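Local coordinates for uncharacterized protein (Escherichia coli O157:H7, PDB 4ZV9) that is of unknown function but belongs to the dienelactone hydrolase family of alpha/beta-hydrolases, so it probably cleaves an ester or similar bond, at residues R155-L169 with I180-N194. Sequence-based numbering, arbitrary orientation.
Sequences RQAPTADVAKIEAPL and INEGWPAYEAALKAN
Tyr187 sets its ring among Val162, Ala157 and Leu169, and this apolar wedge of the alpha/beta-hydrolase fold joins the loop before strand 169-174, and the first residue of that strand, to helix 184-193, the helix of the beta-alpha-beta crossover between parallel strands 169-174 and 198-203. It is a worked example of how a loop packs on a crossover helix: apolar atoms in the middle, a polar bond at the margin. Val162 CG2 meets the ring at its edge, 3.8 Å from CE1 of Tyr187. With CG1 anti to the backbone N (chi1 172°), Val162 turns its other methyl between Ala190 CB and Leu191 CD2, the latter 3.7 Å from Val162 CG1. Leu191 serves twice: its CD1 lies over the rim of one face of Tyr187, while its CD2 reaches Leu169 CD1 at 3.8 Å. The opposite ring face receives the backbone N of Ala157, a buried donor without a partner in the model, offset toward the rim. The phenol OH, by contrast, hydrogen-bonds to Asn137 OD1 of helix 132-142, a polar tie into the main body of the fold. Just past the C-terminal end of helix 184-193, Ala163 CB rests against OD1 of Asn194; ND2 of the same amide turns back to Ala190 O at 2.8 Å. At the other end Gln156 lies against the ring edge, its amide plane 50° from that of Tyr187 and its OE1 3.1 Å from Tyr187 CD2. A bend at chi2 (-59°) folds the chain over Gly183, carrying the amide toward the residue just before the type I turn Asn181-Trp184. There Gln156 NE2 donates to Ile180 O at 2.9 Å, standing above the carbonyl plane, while Gly183 N reaches the same oxygen from the opposite face.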
ATOM      1  N   ARG A 155      10.155   5.521  -0.520  1.00 38.70           N
ATOM      2  CA  ARG A 155      11.566   5.163  -0.333  1.00 44.14           C
ATOM      3  C   ARG A 155      11.916   3.817  -0.968  1.00 41.78           C
ATOM      4  O   ARG A 155      11.189   2.843  -0.853  1.00 34.60           O
ATOM      5  CB  ARG A 155      11.958   5.111   1.144  1.00 51.23           C
ATOM      6  CG  ARG A 155      12.648   6.381   1.633  1.00 65.48           C
ATOM      7  CD  ARG A 155      12.843   6.398   3.153  1.00 74.15           C
ATOM      8  NE  ARG A 155      13.310   5.110   3.640  1.00 88.13           N
ATOM      9  CZ  ARG A 155      13.386   4.771   4.923  1.00 95.48           C
ATOM     10  NH1 ARG A 155      13.011   5.616   5.881  1.00 96.02           N
ATOM     11  NH2 ARG A 155      13.834   3.568   5.247  1.00101.22           N
ATOM     12  N   GLN A 156      13.080   3.779  -1.589  1.00 40.33           N
ATOM     13  CA  GLN A 156      13.561   2.597  -2.278  1.00 44.24           C
ATOM     14  C   GLN A 156      13.962   1.520  -1.261  1.00 43.16           C
ATOM     15  O   GLN A 156      14.125   1.805  -0.085  1.00 42.94           O
ATOM     16  CB  GLN A 156      14.797   2.967  -3.108  1.00 47.01           C
ATOM     17  CG  GLN A 156      14.738   4.314  -3.821  1.00 53.10           C
ATOM     18  CD  GLN A 156      13.584   4.471  -4.796  1.00 56.38           C
ATOM     19  OE1 GLN A 156      12.859   3.526  -5.093  1.00 57.32           O
ATOM     20  NE2 GLN A 156      13.436   5.677  -5.327  1.00 57.28           N
ATOM     21  N   ALA A 157      14.081   0.276  -1.716  1.00 42.27           N
ATOM     22  CA  ALA A 157      14.585  -0.797  -0.867  1.00 39.88           C
ATOM     23  C   ALA A 157      16.087  -0.564  -0.705  1.00 45.91           C
ATOM     24  O   ALA A 157      16.707   0.014  -1.593  1.00 43.68           O
ATOM     25  CB  ALA A 157      14.352  -2.149  -1.528  1.00 41.62           C
ATOM     26  N   PRO A 158      16.673  -0.995   0.422  1.00 46.62           N
ATOM     27  CA  PRO A 158      18.120  -0.881   0.577  1.00 47.32           C
ATOM     28  C   PRO A 158      18.846  -1.699  -0.513  1.00 49.80           C
ATOM     29  O   PRO A 158      18.499  -2.863  -0.739  1.00 48.07           O
ATOM     30  CB  PRO A 158      18.371  -1.476   1.969  1.00 48.34           C
ATOM     31  CG  PRO A 158      17.080  -1.358   2.687  1.00 48.43           C
ATOM     32  CD  PRO A 158      16.019  -1.524   1.636  1.00 48.18           C
ATOM     33  N   THR A 159      19.849  -1.109  -1.160  1.00 50.81           N
ATOM     34  CA  THR A 159      20.526  -1.765  -2.273  1.00 50.45           C
ATOM     35  C   THR A 159      21.062  -3.162  -1.937  1.00 52.58           C
ATOM     36  O   THR A 159      20.925  -4.083  -2.744  1.00 50.26           O
ATOM     37  CB  THR A 159      21.693  -0.913  -2.821  1.00 52.50           C
ATOM     38  OG1 THR A 159      21.203   0.360  -3.226  1.00 50.67           O
ATOM     39  CG2 THR A 159      22.363  -1.596  -4.009  1.00 52.79           C
ATOM     40  N   ALA A 160      21.660  -3.327  -0.759  1.00 54.17           N
ATOM     41  CA  ALA A 160      22.214  -4.631  -0.364  1.00 56.04           C
ATOM     42  C   ALA A 160      21.164  -5.735  -0.160  1.00 53.18           C
ATOM     43  O   ALA A 160      21.512  -6.911  -0.105  1.00 52.89           O
ATOM     44  CB  ALA A 160      23.061  -4.480   0.888  1.00 59.03           C
ATOM     45  N   ASP A 161      19.889  -5.368  -0.063  1.00 50.96           N
ATOM     46  CA  ASP A 161      18.808  -6.344   0.145  1.00 50.96           C
ATOM     47  C   ASP A 161      18.028  -6.705  -1.109  1.00 46.07           C
ATOM     48  O   ASP A 161      17.128  -7.560  -1.063  1.00 42.23           O
ATOM     49  CB  ASP A 161      17.800  -5.776   1.138  1.00 56.62           C
ATOM     50  CG  ASP A 161      18.379  -5.568   2.507  1.00 63.34           C
ATOM     51  OD1 ASP A 161      19.082  -6.461   3.011  1.00 66.61           O
ATOM     52  OD2 ASP A 161      18.082  -4.513   3.099  1.00 79.82           O
ATOM     53  N   VAL A 162      18.349  -6.063  -2.227  1.00 43.86           N
ATOM     54  CA  VAL A 162      17.580  -6.246  -3.460  1.00 42.68           C
ATOM     55  C   VAL A 162      17.557  -7.702  -3.944  1.00 42.15           C
ATOM     56  O   VAL A 162      16.522  -8.167  -4.433  1.00 43.20           O
ATOM     57  CB  VAL A 162      18.044  -5.262  -4.549  1.00 43.52           C
ATOM     58  CG1 VAL A 162      17.405  -5.558  -5.894  1.00 44.97           C
ATOM     59  CG2 VAL A 162      17.706  -3.843  -4.126  1.00 42.13           C
ATOM     60  N   ALA A 163      18.651  -8.438  -3.758  1.00 41.10           N
ATOM     61  CA  ALA A 163      18.705  -9.847  -4.180  1.00 41.52           C
ATOM     62  C   ALA A 163      17.623 -10.707  -3.517  1.00 40.81           C
ATOM     63  O   ALA A 163      17.183 -11.703  -4.087  1.00 41.65           O
ATOM     64  CB  ALA A 163      20.088 -10.442  -3.921  1.00 41.78           C
ATOM     65  N   LYS A 164      17.174 -10.311  -2.323  1.00 42.90           N
ATOM     66  CA  LYS A 164      16.144 -11.064  -1.601  1.00 42.78           C
ATOM     67  C   LYS A 164      14.733 -10.922  -2.190  1.00 39.69           C
ATOM     68  O   LYS A 164      13.863 -11.759  -1.931  1.00 35.43           O
ATOM     69  CB  LYS A 164      16.105 -10.619  -0.139  1.00 46.34           C
ATOM     70  CG  LYS A 164      17.347 -10.931   0.682  1.00 50.91           C
ATOM     71  CD  LYS A 164      17.160 -10.390   2.101  1.00 57.41           C
ATOM     72  CE  LYS A 164      18.289 -10.684   3.073  1.00 63.33           C
ATOM     73  NZ  LYS A 164      19.523  -9.901   2.790  1.00 68.89           N
ATOM     74  N   ILE A 165      14.504  -9.866  -2.971  1.00 39.44           N
ATOM     75  CA  ILE A 165      13.160  -9.576  -3.517  1.00 34.40           C
ATOM     76  C   ILE A 165      12.678 -10.609  -4.535  1.00 34.18           C
ATOM     77  O   ILE A 165      13.416 -10.966  -5.462  1.00 35.57           O
ATOM     78  CB  ILE A 165      13.112  -8.173  -4.173  1.00 35.57           C
ATOM     79  CG1 ILE A 165      13.359  -7.091  -3.121  1.00 36.27           C
ATOM     80  CG2 ILE A 165      11.763  -7.944  -4.847  1.00 34.32           C
ATOM     81  CD1 ILE A 165      13.549  -5.695  -3.681  1.00 38.88           C
ATOM     82  N   GLU A 166      11.453 -11.116  -4.336  1.00 33.98           N
ATOM     83  CA  GLU A 166      10.835 -12.051  -5.279  1.00 34.65           C
ATOM     84  C   GLU A 166       9.510 -11.521  -5.855  1.00 35.00           C
ATOM     85  O   GLU A 166       9.129 -11.890  -6.962  1.00 34.28           O
ATOM     86  CB  GLU A 166      10.614 -13.428  -4.648  1.00 35.35           C
ATOM     87  CG  GLU A 166      11.875 -14.103  -4.119  1.00 36.27           C
ATOM     88  CD  GLU A 166      12.979 -14.262  -5.157  1.00 36.29           C
ATOM     89  OE1 GLU A 166      12.685 -14.489  -6.346  1.00 37.13           O
ATOM     90  OE2 GLU A 166      14.160 -14.148  -4.782  1.00 38.30           O
ATOM     91  N   ALA A 167       8.825 -10.650  -5.117  1.00 32.75           N
ATOM     92  CA  ALA A 167       7.579 -10.075  -5.593  1.00 32.86           C
ATOM     93  C   ALA A 167       7.823  -9.149  -6.786  1.00 33.47           C
ATOM     94  O   ALA A 167       8.679  -8.261  -6.719  1.00 32.07           O
ATOM     95  CB  ALA A 167       6.911  -9.278  -4.480  1.00 31.78           C
ATOM     96  N   PRO A 168       7.055  -9.345  -7.873  1.00 34.06           N
ATOM     97  CA  PRO A 168       7.100  -8.422  -9.009  1.00 34.95           C
ATOM     98  C   PRO A 168       6.732  -7.012  -8.565  1.00 32.05           C
ATOM     99  O   PRO A 168       5.712  -6.831  -7.893  1.00 29.56           O
ATOM    100  CB  PRO A 168       6.039  -8.978  -9.960  1.00 35.63           C
ATOM    101  CG  PRO A 168       6.001 -10.433  -9.653  1.00 38.02           C
ATOM    102  CD  PRO A 168       6.236 -10.536  -8.170  1.00 36.10           C
ATOM    103  N   LEU A 169       7.566  -6.047  -8.934  1.00 31.89           N
ATOM    104  CA  LEU A 169       7.425  -4.652  -8.488  1.00 33.37           C
ATOM    105  C   LEU A 169       6.905  -3.727  -9.565  1.00 34.55           C
ATOM    106  O   LEU A 169       7.433  -3.717 -10.687  1.00 34.92           O
ATOM    107  CB  LEU A 169       8.790  -4.113  -8.072  1.00 35.50           C
ATOM    108  CG  LEU A 169       9.350  -4.542  -6.728  1.00 36.38           C
ATOM    109  CD1 LEU A 169      10.838  -4.228  -6.694  1.00 37.79           C
ATOM    110  CD2 LEU A 169       8.612  -3.812  -5.628  1.00 36.94           C
ATOM    111  N   ILE A 180      12.842  11.446  -3.635  1.00 54.97           N
ATOM    112  CA  ILE A 180      12.657  10.006  -3.865  1.00 55.32           C
ATOM    113  C   ILE A 180      13.381   9.536  -5.109  1.00 53.01           C
ATOM    114  O   ILE A 180      14.059   8.498  -5.102  1.00 53.97           O
ATOM    115  CB  ILE A 180      11.165   9.665  -4.010  1.00 52.18           C
ATOM    116  CG1 ILE A 180      10.463   9.817  -2.668  1.00 50.24           C
ATOM    117  CG2 ILE A 180      10.952   8.275  -4.583  1.00 46.66           C
ATOM    118  CD1 ILE A 180      11.027   8.965  -1.555  1.00 52.85           C
ATOM    119  N   ASN A 181      13.243  10.301  -6.182  1.00 55.61           N
ATOM    120  CA  ASN A 181      13.892   9.952  -7.451  1.00 59.29           C
ATOM    121  C   ASN A 181      15.409   9.817  -7.361  1.00 61.60           C
ATOM    122  O   ASN A 181      16.005   9.063  -8.124  1.00 65.93           O
ATOM    123  CB  ASN A 181      13.521  10.973  -8.531  1.00 59.26           C
ATOM    124  CG  ASN A 181      12.033  10.986  -8.841  1.00 55.94           C
ATOM    125  OD1 ASN A 181      11.282  10.113  -8.397  1.00 54.63           O
ATOM    126  ND2 ASN A 181      11.604  11.963  -9.628  1.00 53.08           N
ATOM    127  N   GLU A 182      16.031  10.553  -6.444  1.00 67.59           N
ATOM    128  CA  GLU A 182      17.491  10.505  -6.251  1.00 75.33           C
ATOM    129  C   GLU A 182      17.987   9.090  -6.044  1.00 64.82           C
ATOM    130  O   GLU A 182      19.057   8.738  -6.504  1.00 59.40           O
ATOM    131  CB  GLU A 182      17.866  11.266  -4.977  1.00 86.57           C
ATOM    132  CG  GLU A 182      19.204  11.969  -5.011  1.00105.65           C
ATOM    133  CD  GLU A 182      19.410  12.837  -3.780  1.00124.33           C
ATOM    134  OE1 GLU A 182      18.517  12.850  -2.895  1.00130.01           O
ATOM    135  OE2 GLU A 182      20.448  13.528  -3.714  1.00128.12           O
ATOM    136  N   GLY A 183      17.215   8.302  -5.304  1.00 57.95           N
ATOM    137  CA  GLY A 183      17.596   6.925  -5.003  1.00 58.94           C
ATOM    138  C   GLY A 183      17.178   5.874  -6.019  1.00 56.25           C
ATOM    139  O   GLY A 183      17.611   4.724  -5.938  1.00 56.91           O
ATOM    140  N   TRP A 184      16.361   6.258  -6.997  1.00 57.18           N
ATOM    141  CA  TRP A 184      15.873   5.300  -7.990  1.00 54.59           C
ATOM    142  C   TRP A 184      16.970   4.646  -8.845  1.00 53.46           C
ATOM    143  O   TRP A 184      16.982   3.427  -8.986  1.00 48.95           O
ATOM    144  CB  TRP A 184      14.744   5.900  -8.839  1.00 54.53           C
ATOM    145  CG  TRP A 184      14.322   5.063 -10.015  1.00 55.74           C
ATOM    146  CD1 TRP A 184      14.262   5.470 -11.314  1.00 60.05           C
ATOM    147  CD2 TRP A 184      13.951   3.668 -10.016  1.00 54.20           C
ATOM    148  NE1 TRP A 184      13.857   4.431 -12.120  1.00 59.11           N
ATOM    149  CE2 TRP A 184      13.661   3.315 -11.354  1.00 55.07           C
ATOM    150  CE3 TRP A 184      13.833   2.688  -9.022  1.00 52.54           C
ATOM    151  CZ2 TRP A 184      13.262   2.023 -11.726  1.00 53.30           C
ATOM    152  CZ3 TRP A 184      13.425   1.399  -9.392  1.00 48.98           C
ATOM    153  CH2 TRP A 184      13.145   1.085 -10.731  1.00 52.65           C
ATOM    154  N   PRO A 185      17.905   5.437  -9.408  1.00 54.03           N
ATOM    155  CA  PRO A 185      18.905   4.787 -10.245  1.00 54.31           C
ATOM    156  C   PRO A 185      19.668   3.640  -9.567  1.00 53.45           C
ATOM    157  O   PRO A 185      19.925   2.621 -10.208  1.00 59.65           O
ATOM    158  CB  PRO A 185      19.845   5.947 -10.634  1.00 57.15           C
ATOM    159  CG  PRO A 185      18.958   7.149 -10.630  1.00 56.60           C
ATOM    160  CD  PRO A 185      17.962   6.907  -9.519  1.00 57.13           C
ATOM    161  N   ALA A 186      20.052   3.804  -8.305  1.00 50.90           N
ATOM    162  CA  ALA A 186      20.761   2.736  -7.602  1.00 51.42           C
ATOM    163  C   ALA A 186      19.851   1.514  -7.418  1.00 48.88           C
ATOM    164  O   ALA A 186      20.286   0.378  -7.543  1.00 49.51           O
ATOM    165  CB  ALA A 186      21.275   3.223  -6.253  1.00 52.11           C
ATOM    166  N   TYR A 187      18.576   1.762  -7.141  1.00 48.27           N
ATOM    167  CA  TYR A 187      17.608   0.682  -6.957  1.00 45.13           C
ATOM    168  C   TYR A 187      17.394  -0.051  -8.276  1.00 45.24           C
ATOM    169  O   TYR A 187      17.453  -1.284  -8.332  1.00 42.28           O
ATOM    170  CB  TYR A 187      16.301   1.262  -6.401  1.00 43.49           C
ATOM    171  CG  TYR A 187      15.245   0.270  -5.938  1.00 42.47           C
ATOM    172  CD1 TYR A 187      15.565  -1.040  -5.575  1.00 44.06           C
ATOM    173  CD2 TYR A 187      13.946   0.696  -5.717  1.00 43.17           C
ATOM    174  CE1 TYR A 187      14.584  -1.922  -5.121  1.00 42.88           C
ATOM    175  CE2 TYR A 187      12.973  -0.169  -5.248  1.00 43.66           C
ATOM    176  CZ  TYR A 187      13.294  -1.475  -4.950  1.00 40.14           C
ATOM    177  OH  TYR A 187      12.319  -2.319  -4.465  1.00 36.91           O
ATOM    178  N   GLU A 188      17.206   0.709  -9.353  1.00 48.89           N
ATOM    179  CA  GLU A 188      17.009   0.103 -10.659  1.00 51.72           C
ATOM    180  C   GLU A 188      18.210  -0.730 -11.075  1.00 52.04           C
ATOM    181  O   GLU A 188      18.048  -1.833 -11.605  1.00 51.08           O
ATOM    182  CB  GLU A 188      16.692   1.134 -11.743  1.00 55.11           C
ATOM    183  CG  GLU A 188      16.275   0.448 -13.032  1.00 58.32           C
ATOM    184  CD  GLU A 188      15.677   1.363 -14.075  1.00 65.21           C
ATOM    185  OE1 GLU A 188      16.013   2.567 -14.092  1.00 73.16           O
ATOM    186  OE2 GLU A 188      14.927   0.843 -14.937  1.00 71.57           O
ATOM    187  N   ALA A 189      19.412  -0.206 -10.858  1.00 55.74           N
ATOM    188  CA  ALA A 189      20.628  -0.922 -11.245  1.00 57.71           C
ATOM    189  C   ALA A 189      20.724  -2.255 -10.505  1.00 57.48           C
ATOM    190  O   ALA A 189      21.115  -3.267 -11.097  1.00 57.35           O
ATOM    191  CB  ALA A 189      21.868  -0.068 -10.993  1.00 59.66           C
ATOM    192  N   ALA A 190      20.340  -2.268  -9.227  1.00 54.06           N
ATOM    193  CA  ALA A 190      20.370  -3.510  -8.440  1.00 51.60           C
ATOM    194  C   ALA A 190      19.288  -4.493  -8.899  1.00 50.19           C
ATOM    195  O   ALA A 190      19.512  -5.709  -8.923  1.00 49.91           O
ATOM    196  CB  ALA A 190      20.226  -3.210  -6.967  1.00 51.99           C
ATOM    197  N   LEU A 191      18.118  -3.971  -9.262  1.00 47.70           N
ATOM    198  CA  LEU A 191      17.039  -4.820  -9.764  1.00 46.70           C
ATOM    199  C   LEU A 191      17.490  -5.513 -11.056  1.00 49.62           C
ATOM    200  O   LEU A 191      17.335  -6.728 -11.203  1.00 48.62           O
ATOM    201  CB  LEU A 191      15.758  -4.009  -9.997  1.00 43.40           C
ATOM    202  CG  LEU A 191      15.028  -3.535  -8.732  1.00 41.29           C
ATOM    203  CD1 LEU A 191      13.980  -2.498  -9.092  1.00 39.70           C
ATOM    204  CD2 LEU A 191      14.410  -4.698  -7.975  1.00 39.73           C
ATOM    205  N   LYS A 192      18.079  -4.741 -11.969  1.00 53.28           N
ATOM    206  CA  LYS A 192      18.567  -5.288 -13.230  1.00 53.84           C
ATOM    207  C   LYS A 192      19.714  -6.259 -13.015  1.00 56.34           C
ATOM    208  O   LYS A 192      19.734  -7.335 -13.612  1.00 54.78           O
ATOM    209  CB  LYS A 192      19.021  -4.177 -14.169  1.00 57.69           C
ATOM    210  CG  LYS A 192      17.911  -3.311 -14.716  1.00 58.68           C
ATOM    211  CD  LYS A 192      18.450  -2.390 -15.791  1.00 66.86           C
ATOM    212  CE  LYS A 192      17.331  -1.608 -16.452  1.00 73.49           C
ATOM    213  NZ  LYS A 192      17.784  -0.928 -17.691  1.00 81.54           N
ATOM    214  N   ALA A 193      20.667  -5.890 -12.161  1.00 57.96           N
ATOM    215  CA  ALA A 193      21.821  -6.758 -11.884  1.00 58.77           C
ATOM    216  C   ALA A 193      21.402  -8.105 -11.287  1.00 56.23           C
ATOM    217  O   ALA A 193      22.097  -9.102 -11.454  1.00 52.89           O
ATOM    218  CB  ALA A 193      22.810  -6.061 -10.964  1.00 61.16           C
ATOM    219  N   ASN A 194      20.259  -8.131 -10.607  1.00 55.31           N
ATOM    220  CA  ASN A 194      19.739  -9.355 -10.003  1.00 54.69           C
ATOM    221  C   ASN A 194      18.550  -9.969 -10.747  1.00 53.04           C
ATOM    222  O   ASN A 194      17.851 -10.837 -10.208  1.00 53.32           O
ATOM    223  CB  ASN A 194      19.378  -9.082  -8.555  1.00 55.34           C
ATOM    224  CG  ASN A 194      20.596  -8.861  -7.693  1.00 55.53           C
ATOM    225  OD1 ASN A 194      21.281  -9.817  -7.331  1.00 60.24           O
ATOM    226  ND2 ASN A 194      20.886  -7.607  -7.369  1.00 55.58           N
TER